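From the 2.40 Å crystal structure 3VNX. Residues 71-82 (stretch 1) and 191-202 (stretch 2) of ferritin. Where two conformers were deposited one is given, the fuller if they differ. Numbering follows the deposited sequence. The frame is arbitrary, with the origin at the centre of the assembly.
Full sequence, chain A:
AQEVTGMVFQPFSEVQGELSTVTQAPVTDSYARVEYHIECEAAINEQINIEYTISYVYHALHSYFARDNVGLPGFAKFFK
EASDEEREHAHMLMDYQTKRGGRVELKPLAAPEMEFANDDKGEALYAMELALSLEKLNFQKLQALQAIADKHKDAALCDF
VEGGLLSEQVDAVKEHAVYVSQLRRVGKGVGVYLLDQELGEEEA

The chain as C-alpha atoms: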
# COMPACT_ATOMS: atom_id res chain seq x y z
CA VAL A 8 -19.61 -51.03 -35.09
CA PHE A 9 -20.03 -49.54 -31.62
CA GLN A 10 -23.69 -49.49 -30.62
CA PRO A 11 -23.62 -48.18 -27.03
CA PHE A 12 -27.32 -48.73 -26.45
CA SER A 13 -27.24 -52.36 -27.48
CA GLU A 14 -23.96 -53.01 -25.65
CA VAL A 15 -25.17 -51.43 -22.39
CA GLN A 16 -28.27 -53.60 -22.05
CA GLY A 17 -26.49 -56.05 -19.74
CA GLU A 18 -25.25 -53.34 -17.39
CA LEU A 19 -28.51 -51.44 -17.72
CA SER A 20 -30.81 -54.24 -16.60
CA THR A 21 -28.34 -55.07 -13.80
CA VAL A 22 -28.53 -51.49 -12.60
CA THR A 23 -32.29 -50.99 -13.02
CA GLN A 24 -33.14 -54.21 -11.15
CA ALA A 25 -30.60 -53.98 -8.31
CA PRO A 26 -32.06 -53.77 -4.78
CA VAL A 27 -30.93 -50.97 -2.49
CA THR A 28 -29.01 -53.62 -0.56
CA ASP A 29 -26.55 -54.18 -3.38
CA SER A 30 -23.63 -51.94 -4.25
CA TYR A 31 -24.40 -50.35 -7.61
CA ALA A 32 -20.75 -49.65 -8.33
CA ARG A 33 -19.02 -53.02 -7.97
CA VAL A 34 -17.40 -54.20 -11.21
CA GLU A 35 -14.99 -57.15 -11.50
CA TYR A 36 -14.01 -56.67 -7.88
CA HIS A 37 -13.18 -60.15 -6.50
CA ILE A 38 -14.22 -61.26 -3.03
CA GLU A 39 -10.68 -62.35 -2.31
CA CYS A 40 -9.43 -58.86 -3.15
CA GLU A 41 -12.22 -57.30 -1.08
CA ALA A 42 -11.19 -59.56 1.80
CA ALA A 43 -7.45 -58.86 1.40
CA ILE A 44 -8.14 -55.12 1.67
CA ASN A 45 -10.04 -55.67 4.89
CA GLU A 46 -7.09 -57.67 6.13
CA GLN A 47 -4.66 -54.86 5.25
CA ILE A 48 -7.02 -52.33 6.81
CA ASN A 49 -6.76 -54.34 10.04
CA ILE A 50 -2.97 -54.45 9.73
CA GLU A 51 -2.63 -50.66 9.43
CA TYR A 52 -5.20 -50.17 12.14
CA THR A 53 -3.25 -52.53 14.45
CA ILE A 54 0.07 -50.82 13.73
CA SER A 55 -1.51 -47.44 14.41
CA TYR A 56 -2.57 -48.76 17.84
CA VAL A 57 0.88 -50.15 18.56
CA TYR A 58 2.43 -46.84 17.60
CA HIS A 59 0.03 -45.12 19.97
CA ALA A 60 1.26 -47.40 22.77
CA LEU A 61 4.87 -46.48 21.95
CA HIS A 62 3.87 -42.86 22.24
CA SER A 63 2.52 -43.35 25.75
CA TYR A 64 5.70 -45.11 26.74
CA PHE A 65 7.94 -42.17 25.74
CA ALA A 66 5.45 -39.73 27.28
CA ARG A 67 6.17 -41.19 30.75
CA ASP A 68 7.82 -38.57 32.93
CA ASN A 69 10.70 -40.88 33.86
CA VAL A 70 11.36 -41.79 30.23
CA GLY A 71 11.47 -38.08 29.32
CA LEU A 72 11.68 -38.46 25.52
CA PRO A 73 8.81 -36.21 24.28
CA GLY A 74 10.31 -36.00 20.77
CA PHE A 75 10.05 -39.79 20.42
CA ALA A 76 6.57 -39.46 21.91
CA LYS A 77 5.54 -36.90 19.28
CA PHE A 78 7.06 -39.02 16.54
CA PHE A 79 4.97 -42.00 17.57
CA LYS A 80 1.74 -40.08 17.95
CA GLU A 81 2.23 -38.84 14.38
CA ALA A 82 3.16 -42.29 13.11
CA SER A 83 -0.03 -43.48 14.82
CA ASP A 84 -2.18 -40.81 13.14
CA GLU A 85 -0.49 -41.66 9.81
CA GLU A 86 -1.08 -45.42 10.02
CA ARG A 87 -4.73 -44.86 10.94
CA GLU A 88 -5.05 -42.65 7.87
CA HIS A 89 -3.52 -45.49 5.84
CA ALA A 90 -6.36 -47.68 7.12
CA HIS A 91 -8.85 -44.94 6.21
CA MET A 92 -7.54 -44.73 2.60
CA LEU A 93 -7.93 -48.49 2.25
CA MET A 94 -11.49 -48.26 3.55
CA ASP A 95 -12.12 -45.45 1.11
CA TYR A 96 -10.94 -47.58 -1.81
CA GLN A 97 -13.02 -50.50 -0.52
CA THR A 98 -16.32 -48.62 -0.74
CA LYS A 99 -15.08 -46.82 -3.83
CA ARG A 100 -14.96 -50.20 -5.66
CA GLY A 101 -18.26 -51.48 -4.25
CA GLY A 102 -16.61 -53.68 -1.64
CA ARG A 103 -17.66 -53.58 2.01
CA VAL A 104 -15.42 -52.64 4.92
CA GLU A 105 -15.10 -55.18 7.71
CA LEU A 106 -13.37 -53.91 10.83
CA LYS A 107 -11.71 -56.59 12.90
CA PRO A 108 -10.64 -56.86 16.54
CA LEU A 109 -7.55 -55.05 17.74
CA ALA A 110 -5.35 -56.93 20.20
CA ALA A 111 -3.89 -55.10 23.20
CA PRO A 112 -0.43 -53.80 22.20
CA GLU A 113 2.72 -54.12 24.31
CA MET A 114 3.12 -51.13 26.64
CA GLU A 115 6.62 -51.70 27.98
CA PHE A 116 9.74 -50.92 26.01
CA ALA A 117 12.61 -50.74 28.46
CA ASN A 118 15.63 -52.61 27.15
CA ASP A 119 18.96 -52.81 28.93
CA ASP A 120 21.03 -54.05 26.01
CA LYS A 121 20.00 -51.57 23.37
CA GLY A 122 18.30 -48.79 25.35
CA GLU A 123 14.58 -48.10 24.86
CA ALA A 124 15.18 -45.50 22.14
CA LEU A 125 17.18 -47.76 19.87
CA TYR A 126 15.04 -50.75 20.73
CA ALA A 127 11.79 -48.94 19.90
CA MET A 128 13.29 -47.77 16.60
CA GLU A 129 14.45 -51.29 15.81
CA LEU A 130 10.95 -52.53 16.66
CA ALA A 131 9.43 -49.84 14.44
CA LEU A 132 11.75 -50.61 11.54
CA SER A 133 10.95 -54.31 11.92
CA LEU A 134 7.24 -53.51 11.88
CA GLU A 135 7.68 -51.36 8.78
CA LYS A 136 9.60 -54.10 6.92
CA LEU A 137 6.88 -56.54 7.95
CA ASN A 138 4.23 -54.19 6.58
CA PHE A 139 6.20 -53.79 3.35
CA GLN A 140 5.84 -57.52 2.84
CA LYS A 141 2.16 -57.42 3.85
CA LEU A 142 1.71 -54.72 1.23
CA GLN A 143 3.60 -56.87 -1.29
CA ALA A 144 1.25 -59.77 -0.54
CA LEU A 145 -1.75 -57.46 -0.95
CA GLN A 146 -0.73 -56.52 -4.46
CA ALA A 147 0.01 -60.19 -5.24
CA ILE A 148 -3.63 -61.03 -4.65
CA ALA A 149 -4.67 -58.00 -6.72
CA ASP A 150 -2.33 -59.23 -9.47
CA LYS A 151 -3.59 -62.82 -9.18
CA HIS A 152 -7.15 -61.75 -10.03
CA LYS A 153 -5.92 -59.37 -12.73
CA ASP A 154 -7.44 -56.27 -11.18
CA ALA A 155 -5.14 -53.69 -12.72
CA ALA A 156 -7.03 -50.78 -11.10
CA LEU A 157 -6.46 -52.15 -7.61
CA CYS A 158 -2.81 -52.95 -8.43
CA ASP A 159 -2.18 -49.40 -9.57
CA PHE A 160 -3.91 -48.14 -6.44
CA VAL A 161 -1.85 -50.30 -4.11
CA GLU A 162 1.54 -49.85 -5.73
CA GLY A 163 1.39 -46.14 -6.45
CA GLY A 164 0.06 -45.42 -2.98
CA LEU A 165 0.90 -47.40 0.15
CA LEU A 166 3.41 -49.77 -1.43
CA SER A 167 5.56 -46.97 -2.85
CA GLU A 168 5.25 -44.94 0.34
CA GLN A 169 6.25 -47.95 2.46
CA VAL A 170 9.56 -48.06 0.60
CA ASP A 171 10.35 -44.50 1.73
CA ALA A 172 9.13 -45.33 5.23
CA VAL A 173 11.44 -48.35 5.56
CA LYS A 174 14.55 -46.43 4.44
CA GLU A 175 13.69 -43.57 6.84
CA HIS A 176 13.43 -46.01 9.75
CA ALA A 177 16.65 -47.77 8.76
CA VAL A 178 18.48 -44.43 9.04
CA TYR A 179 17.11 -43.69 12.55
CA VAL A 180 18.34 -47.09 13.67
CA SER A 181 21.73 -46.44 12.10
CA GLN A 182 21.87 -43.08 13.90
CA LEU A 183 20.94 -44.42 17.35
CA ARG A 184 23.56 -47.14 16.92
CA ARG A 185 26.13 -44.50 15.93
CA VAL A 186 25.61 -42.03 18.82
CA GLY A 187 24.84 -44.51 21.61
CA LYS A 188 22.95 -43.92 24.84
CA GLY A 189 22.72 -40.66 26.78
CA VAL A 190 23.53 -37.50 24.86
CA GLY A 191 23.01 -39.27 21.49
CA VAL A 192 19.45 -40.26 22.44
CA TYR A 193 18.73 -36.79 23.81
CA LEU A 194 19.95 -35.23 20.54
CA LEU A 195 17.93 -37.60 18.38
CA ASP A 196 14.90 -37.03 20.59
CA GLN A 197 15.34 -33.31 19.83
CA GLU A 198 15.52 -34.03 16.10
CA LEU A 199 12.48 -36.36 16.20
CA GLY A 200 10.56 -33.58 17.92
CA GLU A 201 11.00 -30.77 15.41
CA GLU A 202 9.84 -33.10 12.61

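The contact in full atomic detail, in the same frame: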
# COMPACT_ATOMS: atom_id res chain seq x y z
N GLY A 71 11.04 -39.42 29.69
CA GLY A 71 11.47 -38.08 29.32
C GLY A 71 12.03 -38.00 27.90
O GLY A 71 13.12 -37.49 27.70
N LEU A 72 11.28 -38.51 26.93
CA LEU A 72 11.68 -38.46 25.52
C LEU A 72 10.49 -38.01 24.66
O LEU A 72 9.98 -38.77 23.83
CB LEU A 72 12.19 -39.82 25.05
CG LEU A 72 13.60 -40.21 25.51
CD1 LEU A 72 13.96 -41.63 25.04
CD2 LEU A 72 14.63 -39.18 25.01
N PRO A 73 10.04 -36.76 24.88
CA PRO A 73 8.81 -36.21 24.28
C PRO A 73 8.90 -36.06 22.76
O PRO A 73 7.85 -36.08 22.10
CB PRO A 73 8.63 -34.85 24.99
CG PRO A 73 10.02 -34.48 25.49
CD PRO A 73 10.75 -35.78 25.73
N GLY A 74 10.11 -35.95 22.21
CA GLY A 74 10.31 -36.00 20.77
C GLY A 74 9.94 -37.37 20.20
O GLY A 74 9.23 -37.47 19.20
N PHE A 75 10.41 -38.44 20.84
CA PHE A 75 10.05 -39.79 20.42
C PHE A 75 8.53 -39.94 20.58
O PHE A 75 7.84 -40.53 19.72
CB PHE A 75 10.79 -40.85 21.26
CG PHE A 75 12.23 -41.08 20.82
CD1 PHE A 75 12.56 -42.18 20.04
CD2 PHE A 75 13.24 -40.21 21.19
CE1 PHE A 75 13.85 -42.40 19.64
CE2 PHE A 75 14.54 -40.42 20.80
CZ PHE A 75 14.85 -41.51 20.01
N ALA A 76 8.00 -39.38 21.67
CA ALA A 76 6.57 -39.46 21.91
C ALA A 76 5.78 -38.80 20.77
O ALA A 76 4.78 -39.34 20.28
CB ALA A 76 6.20 -38.85 23.26
N LYS A 77 6.23 -37.63 20.34
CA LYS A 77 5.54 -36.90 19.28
C LYS A 77 5.62 -37.71 17.99
O LYS A 77 4.60 -37.92 17.29
CB LYS A 77 6.18 -35.52 19.10
CG LYS A 77 5.69 -34.70 17.92
CD LYS A 77 6.22 -33.25 18.01
CE LYS A 77 5.91 -32.43 16.75
NZ LYS A 77 6.55 -32.99 15.52
N PHE A 78 6.83 -38.18 17.71
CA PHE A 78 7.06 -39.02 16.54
C PHE A 78 6.08 -40.19 16.47
O PHE A 78 5.52 -40.49 15.42
CB PHE A 78 8.49 -39.56 16.56
CG PHE A 78 8.80 -40.46 15.42
CD1 PHE A 78 9.24 -39.94 14.21
CD2 PHE A 78 8.63 -41.84 15.54
CE1 PHE A 78 9.52 -40.77 13.14
CE2 PHE A 78 8.91 -42.68 14.48
CZ PHE A 78 9.36 -42.14 13.27
N PHE A 79 5.86 -40.85 17.60
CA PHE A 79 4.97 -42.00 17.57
C PHE A 79 3.50 -41.63 17.49
O PHE A 79 2.72 -42.35 16.87
CB PHE A 79 5.28 -42.98 18.70
CG PHE A 79 6.53 -43.75 18.47
CD1 PHE A 79 6.66 -44.55 17.34
CD2 PHE A 79 7.59 -43.66 19.36
CE1 PHE A 79 7.83 -45.26 17.10
CE2 PHE A 79 8.76 -44.37 19.13
CZ PHE A 79 8.88 -45.17 18.00
N LYS A 80 3.12 -40.52 18.11
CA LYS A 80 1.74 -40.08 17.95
C LYS A 80 1.46 -39.81 16.47
O LYS A 80 0.42 -40.23 15.95
CB LYS A 80 1.43 -38.84 18.81
CG LYS A 80 0.02 -38.27 18.56
CD LYS A 80 -1.07 -39.35 18.66
CE LYS A 80 -2.47 -38.75 18.83
NZ LYS A 80 -2.90 -37.92 17.67
N GLU A 81 2.39 -39.14 15.80
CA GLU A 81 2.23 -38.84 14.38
C GLU A 81 2.21 -40.13 13.56
O GLU A 81 1.33 -40.33 12.72
CB GLU A 81 3.34 -37.89 13.91
CG GLU A 81 3.23 -36.50 14.52
CD GLU A 81 4.48 -35.66 14.34
OE1 GLU A 81 5.53 -36.20 13.93
OE2 GLU A 81 4.40 -34.44 14.63
N ALA A 82 3.17 -41.01 13.80
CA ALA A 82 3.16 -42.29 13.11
C ALA A 82 1.81 -42.98 13.33
O ALA A 82 1.25 -43.58 12.39
CB ALA A 82 4.32 -43.18 13.55
N GLY A 191 23.51 -38.84 22.80
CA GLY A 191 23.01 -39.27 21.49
C GLY A 191 21.49 -39.42 21.41
O GLY A 191 20.86 -38.95 20.47
N VAL A 192 20.90 -40.10 22.39
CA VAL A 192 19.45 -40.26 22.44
C VAL A 192 18.76 -38.91 22.68
O VAL A 192 17.73 -38.60 22.06
CB VAL A 192 19.03 -41.29 23.53
CG1 VAL A 192 17.52 -41.34 23.68
CG2 VAL A 192 19.63 -42.71 23.22
N TYR A 193 19.33 -38.10 23.56
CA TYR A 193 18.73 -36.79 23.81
C TYR A 193 18.72 -35.93 22.54
O TYR A 193 17.74 -35.23 22.26
CB TYR A 193 19.46 -36.08 24.95
CG TYR A 193 19.14 -34.61 25.12
CD1 TYR A 193 19.92 -33.65 24.48
CD2 TYR A 193 18.08 -34.19 25.92
CE1 TYR A 193 19.65 -32.30 24.63
CE2 TYR A 193 17.80 -32.83 26.07
CZ TYR A 193 18.59 -31.89 25.42
OH TYR A 193 18.35 -30.54 25.56
N LEU A 194 19.82 -35.99 21.78
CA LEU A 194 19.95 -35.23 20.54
C LEU A 194 18.95 -35.71 19.51
O LEU A 194 18.27 -34.89 18.88
CB LEU A 194 21.36 -35.35 19.98
CG LEU A 194 22.42 -34.57 20.76
CD1 LEU A 194 23.78 -34.76 20.15
CD2 LEU A 194 22.08 -33.07 20.87
N LEU A 195 18.86 -37.02 19.34
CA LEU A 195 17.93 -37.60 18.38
C LEU A 195 16.48 -37.36 18.79
O LEU A 195 15.61 -37.15 17.95
CB LEU A 195 18.20 -39.09 18.20
CG LEU A 195 18.64 -39.41 16.76
CD1 LEU A 195 19.57 -40.61 16.73
CD2 LEU A 195 17.43 -39.62 15.87
N ASP A 196 16.22 -37.38 20.10
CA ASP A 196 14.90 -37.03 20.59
C ASP A 196 14.57 -35.58 20.20
O ASP A 196 13.43 -35.26 19.86
CB ASP A 196 14.79 -37.20 22.10
CG ASP A 196 13.43 -36.74 22.63
OD1 ASP A 196 12.46 -37.51 22.53
OD2 ASP A 196 13.33 -35.59 23.14
N GLN A 197 15.56 -34.70 20.25
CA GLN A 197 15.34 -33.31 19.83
C GLN A 197 15.00 -33.23 18.35
O GLN A 197 14.12 -32.49 17.95
CB GLN A 197 16.55 -32.44 20.13
CG GLN A 197 16.95 -32.44 21.58
CD GLN A 197 17.00 -31.04 22.15
OE1 GLN A 197 16.20 -30.68 23.01
NE2 GLN A 197 17.96 -30.24 21.67
N GLU A 198 15.73 -33.99 17.54
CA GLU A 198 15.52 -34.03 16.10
C GLU A 198 14.11 -34.57 15.79
O GLU A 198 13.34 -33.96 15.04
CB GLU A 198 16.60 -34.90 15.45
CG GLU A 198 16.87 -34.62 13.96
CD GLU A 198 17.55 -35.78 13.22
OE1 GLU A 198 16.98 -36.26 12.22
OE2 GLU A 198 18.65 -36.22 13.64
N LEU A 199 13.78 -35.71 16.38
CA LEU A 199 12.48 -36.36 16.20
C LEU A 199 11.31 -35.44 16.56
O LEU A 199 10.19 -35.62 16.08
CB LEU A 199 12.42 -37.62 17.05
CG LEU A 199 12.57 -38.95 16.31
CD1 LEU A 199 13.65 -38.87 15.24
CD2 LEU A 199 12.86 -40.08 17.28
N GLY A 200 11.59 -34.47 17.41
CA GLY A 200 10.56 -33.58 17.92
C GLY A 200 10.22 -32.46 16.96
O GLY A 200 9.05 -32.11 16.82
N GLU A 201 11.24 -31.90 16.31
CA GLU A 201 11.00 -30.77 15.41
C GLU A 201 10.38 -31.21 14.08
O GLU A 201 9.80 -30.39 13.36
CB GLU A 201 12.27 -29.94 15.19
CG GLU A 201 12.02 -28.45 15.33
CD GLU A 201 11.13 -28.12 16.53
OE1 GLU A 201 11.65 -27.59 17.54
OE2 GLU A 201 9.91 -28.39 16.46
N GLU A 202 10.47 -32.51 13.79
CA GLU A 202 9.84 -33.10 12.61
C GLU A 202 8.31 -33.04 12.69
O GLU A 202 7.65 -32.39 11.87
CB GLU A 202 10.30 -34.55 12.45
CG GLU A 202 11.24 -34.78 11.27
CD GLU A 202 10.52 -34.79 9.93
OE1 GLU A 202 9.27 -34.65 9.93
OE2 GLU A 202 11.19 -34.93 8.89
O HOH W 1 7.26 -36.99 11.39

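Two helices can approach closely when glycine lines their closest crossing and larger side chains fill the space where they diverge. The contact between residues 71-82 and 191-202 of ferritin, segments far apart in sequence, illustrates the principle. The helices run in broadly the same direction, at 39° to one another, and their axes come within 7.1 Å.

The apolar centre is built around F75. Its CA-to-CB bond points sideways, but the ring reaches the other helix and sits as a knob in a hole formed by V192, L195, D196 and L199. L199 covers one face of the ring: its CD2 lies 3.4 Å from the F75 ring centroid and only 12° off the ring normal, a well-centred CH-pi contact. The ring edge meets different chemistry, with V192 O 3.9 Å from F75 CE2 and D196 OD1 3.1 Å from F75 CD2. L199 also touches a second aromatic residue, its CG lying 4.1 Å from F78 CD1, while L72 extends the apolar surface to V192, its CD1 packing 3.8 Å from V192 CG1.

Beside this cluster the backbones themselves meet. G74 CA and G200 CA are 3.7 Å apart, and G74 CA approaches D196 O at 3.3 Å in a nearly linear CA-H...O contact. The absence of a side chain at G74 is essential to this geometry: an ideally placed CB would fall 1.8 Å from D196 O, a clash.

The same aspartate turns its carboxylate to the beginning of helix 73-82. L72 occupies the N-cap position, and the first turn of any helix leaves amide hydrogens without partners from a preceding turn. F75 N donates to D196 OD1 at 2.8 Å, and G74 N makes a weak hydrogen bond to D196 OD2 at 3.4 Å. A side chain from a distant part of the sequence thus binds backbone amides where this helix starts.

At the outer edge the acceptor is a backbone carbonyl. K77, extended through its first three chi angles, carries NZ to within 3.0 Å of G200 O and donates a hydrogen bond to it. The same NZ forms a salt bridge with E81 OE2 at 2.7 Å, one turn along its own helix, so a single ammonium group joins an intrahelical pair to the neighbouring backbone. Beyond it, a water donates to E81 OE1 at 3.2 Å and, weakly, to E202 OE1 at 3.4 Å; E202 is poorly ordered.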